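Local coordinates for protein aldose 1-epimerase (PDB 1LUR) that probably interconverts the alpha and beta anomers of aldose sugars, as a galactose mutarotase-like member of the aldose 1-epimerase family, at residues 308-313 / 317-322. Residues are numbered along the deposited sequence; the frame is centred on the assembly and turned at random.
Sequences SAAPNF and PDVSLR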
ATOM      1  N   SER A 308      -7.352  -8.510   4.082  1.00 25.50           N
ATOM      2  CA  SER A 308      -7.260  -7.885   5.391  1.00 25.38           C
ATOM      3  C   SER A 308      -7.844  -8.872   6.415  1.00 26.10           C
ATOM      4  O   SER A 308      -8.788  -9.603   6.107  1.00 25.14           O
ATOM      5  CB  SER A 308      -8.058  -6.581   5.401  1.00 25.36           C
ATOM      6  OG  SER A 308      -7.502  -5.625   4.517  1.00 25.07           O
ATOM      7  N   ALA A 309      -7.271  -8.907   7.617  1.00 24.96           N
ATOM      8  CA  ALA A 309      -7.737  -9.806   8.679  1.00 24.93           C
ATOM      9  C   ALA A 309      -7.537 -11.287   8.361  1.00 24.82           C
ATOM     10  O   ALA A 309      -8.190 -12.144   8.960  1.00 24.30           O
ATOM     11  CB  ALA A 309      -9.217  -9.545   8.993  1.00 24.64           C
ATOM     12  N   ALA A 310      -6.637 -11.592   7.429  1.00 24.57           N
ATOM     13  CA  ALA A 310      -6.373 -12.982   7.060  1.00 22.98           C
ATOM     14  C   ALA A 310      -6.031 -13.830   8.295  1.00 22.55           C
ATOM     15  O   ALA A 310      -6.470 -14.978   8.414  1.00 23.53           O
ATOM     16  CB  ALA A 310      -5.235 -13.046   6.050  1.00 25.12           C
ATOM     17  N   PRO A 311      -5.238 -13.277   9.227  1.00 23.27           N
ATOM     18  CA  PRO A 311      -4.877 -14.035  10.429  1.00 22.29           C
ATOM     19  C   PRO A 311      -6.076 -14.440  11.287  1.00 24.41           C
ATOM     20  O   PRO A 311      -5.952 -15.332  12.128  1.00 22.64           O
ATOM     21  CB  PRO A 311      -3.950 -13.078  11.175  1.00 24.45           C
ATOM     22  CG  PRO A 311      -3.310 -12.293  10.079  1.00 22.27           C
ATOM     23  CD  PRO A 311      -4.487 -12.007   9.173  1.00 22.32           C
ATOM     24  N   ASN A 312      -7.222 -13.790  11.064  1.00 23.27           N
ATOM     25  CA  ASN A 312      -8.454 -14.065  11.815  1.00 25.74           C
ATOM     26  C   ASN A 312      -9.447 -15.005  11.139  1.00 27.96           C
ATOM     27  O   ASN A 312     -10.363 -15.523  11.783  1.00 27.83           O
ATOM     28  CB  ASN A 312      -9.184 -12.755  12.124  1.00 25.45           C
ATOM     29  CG  ASN A 312      -8.354 -11.814  12.963  1.00 24.42           C
ATOM     30  OD1 ASN A 312      -7.882 -10.787  12.481  1.00 24.77           O
ATOM     31  ND2 ASN A 312      -8.167 -12.163  14.230  1.00 25.78           N
ATOM     32  N   PHE A 313      -9.286 -15.214   9.842  1.00 27.92           N
ATOM     33  CA  PHE A 313     -10.192 -16.093   9.113  1.00 30.59           C
ATOM     34  C   PHE A 313      -9.389 -17.142   8.361  1.00 32.05           C
ATOM     35  O   PHE A 313      -8.624 -16.814   7.452  1.00 31.86           O
ATOM     36  CB  PHE A 313     -11.049 -15.259   8.158  1.00 29.19           C
ATOM     37  CG  PHE A 313     -11.842 -14.178   8.847  1.00 29.67           C
ATOM     38  CD1 PHE A 313     -11.377 -12.866   8.889  1.00 28.61           C
ATOM     39  CD2 PHE A 313     -13.037 -14.483   9.497  1.00 28.44           C
ATOM     40  CE1 PHE A 313     -12.088 -11.877   9.566  1.00 26.74           C
ATOM     41  CE2 PHE A 313     -13.752 -13.498  10.178  1.00 27.58           C
ATOM     42  CZ  PHE A 313     -13.277 -12.194  10.211  1.00 26.61           C
ATOM     43  N   PRO A 317      -6.437 -16.264   2.737  1.00 28.50           N
ATOM     44  CA  PRO A 317      -5.080 -16.778   2.528  1.00 28.79           C
ATOM     45  C   PRO A 317      -4.239 -16.952   3.791  1.00 29.44           C
ATOM     46  O   PRO A 317      -4.301 -16.141   4.719  1.00 29.74           O
ATOM     47  CB  PRO A 317      -4.462 -15.749   1.578  1.00 29.22           C
ATOM     48  CG  PRO A 317      -5.626 -15.277   0.796  1.00 31.30           C
ATOM     49  CD  PRO A 317      -6.698 -15.111   1.861  1.00 30.11           C
ATOM     50  N   ASP A 318      -3.455 -18.024   3.816  1.00 28.67           N
ATOM     51  CA  ASP A 318      -2.587 -18.319   4.947  1.00 28.70           C
ATOM     52  C   ASP A 318      -1.394 -17.371   4.815  1.00 27.19           C
ATOM     53  O   ASP A 318      -0.615 -17.502   3.873  1.00 27.77           O
ATOM     54  CB  ASP A 318      -2.101 -19.770   4.855  1.00 30.86           C
ATOM     55  CG  ASP A 318      -1.236 -20.183   6.035  1.00 34.17           C
ATOM     56  OD1 ASP A 318      -0.622 -19.302   6.681  1.00 31.42           O
ATOM     57  OD2 ASP A 318      -1.156 -21.403   6.306  1.00 35.02           O
ATOM     58  N   VAL A 319      -1.242 -16.417   5.735  1.00 23.75           N
ATOM     59  CA  VAL A 319      -0.113 -15.494   5.641  1.00 22.90           C
ATOM     60  C   VAL A 319       1.029 -15.818   6.597  1.00 23.19           C
ATOM     61  O   VAL A 319       1.815 -14.952   6.966  1.00 22.04           O
ATOM     62  CB  VAL A 319      -0.537 -14.005   5.835  1.00 23.72           C
ATOM     63  CG1 VAL A 319      -1.492 -13.588   4.727  1.00 21.08           C
ATOM     64  CG2 VAL A 319      -1.183 -13.799   7.208  1.00 24.06           C
ATOM     65  N   SER A 320       1.139 -17.079   6.989  1.00 25.06           N
ATOM     66  CA  SER A 320       2.211 -17.455   7.892  1.00 25.78           C
ATOM     67  C   SER A 320       3.522 -17.445   7.112  1.00 26.32           C
ATOM     68  O   SER A 320       3.531 -17.610   5.892  1.00 27.42           O
ATOM     69  CB  SER A 320       1.964 -18.854   8.469  1.00 27.11           C
ATOM     70  OG  SER A 320       1.933 -19.827   7.440  1.00 32.25           O
ATOM     71  N   LEU A 321       4.617 -17.215   7.823  1.00 25.70           N
ATOM     72  CA  LEU A 321       5.957 -17.184   7.245  1.00 26.30           C
ATOM     73  C   LEU A 321       6.735 -18.093   8.189  1.00 27.34           C
ATOM     74  O   LEU A 321       6.913 -17.764   9.364  1.00 26.49           O
ATOM     75  CB  LEU A 321       6.541 -15.772   7.271  1.00 24.92           C
ATOM     76  CG  LEU A 321       7.995 -15.673   6.801  1.00 26.07           C
ATOM     77  CD1 LEU A 321       8.107 -16.195   5.359  1.00 25.61           C
ATOM     78  CD2 LEU A 321       8.468 -14.230   6.882  1.00 26.17           C
ATOM     79  N   ARG A 322       7.187 -19.237   7.676  1.00 27.27           N
ATOM     80  CA  ARG A 322       7.930 -20.194   8.489  1.00 28.93           C
ATOM     81  C   ARG A 322       9.382 -20.385   8.052  1.00 31.45           C
ATOM     82  O   ARG A 322       9.717 -20.187   6.882  1.00 29.17           O
ATOM     83  CB  ARG A 322       7.182 -21.526   8.468  1.00 28.79           C
ATOM     84  CG  ARG A 322       5.735 -21.372   8.921  1.00 28.35           C
ATOM     85  CD  ARG A 322       4.900 -22.626   8.724  1.00 29.26           C
ATOM     86  NE  ARG A 322       3.507 -22.387   9.104  1.00 29.62           N
ATOM     87  CZ  ARG A 322       3.069 -22.302  10.359  1.00 28.71           C
ATOM     88  NH1 ARG A 322       3.908 -22.449  11.377  1.00 27.58           N
ATOM     89  NH2 ARG A 322       1.793 -22.030  10.597  1.00 27.99           N
TER
HETATM   90  O   HOH W   1      -3.348 -16.381   7.795  1.00 23.47           O
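Val319 sets one methyl against each of two consecutive residues of the 3-10 turn 310-312. Its CG1 lies 4.0 Å from Ala310 CB, while CG2 reaches the ring of Pro311, 3.9 Å from CG. With the valine's chi1 at -63°, CG1 anti to the carbonyl carbon and CG2 between that carbon and the backbone N, the two methyls diverge, one facing Ala310 and the other Pro311. Ala310 CB also approaches the carbonyl oxygen of Pro317, at 3.5 Å. In this close-packed part Ala310 and Val319 are buried; Leu166 of strand 165-166 touches both Pro311 and Val319, and Phe306 also touches the valine.

The polar side is looser: one water sits by Val319 N, accepting from it at 2.9 Å, and gives at most a weak bond to Ala310 O, 3.5 Å away. Asp318 turns away into an exposed position, where OD1 closes an Asx turn by accepting from Ser320 N (2.9 Å, 159°) nearly along the C-O axis. The turn precedes strand 320-321, which pairs with 165-166, and Ser320 OG adds a second bond to the same oxygen, at 2.7 Å from above the carboxylate plane. With no direct hydrogen bond across, cohesion between 308-313 and 317-322 rests on methyl and ring packing; the water adds at most a weak bridge, firm only at Val319 N, and the polar bonds of Asp318 stay within 317-322.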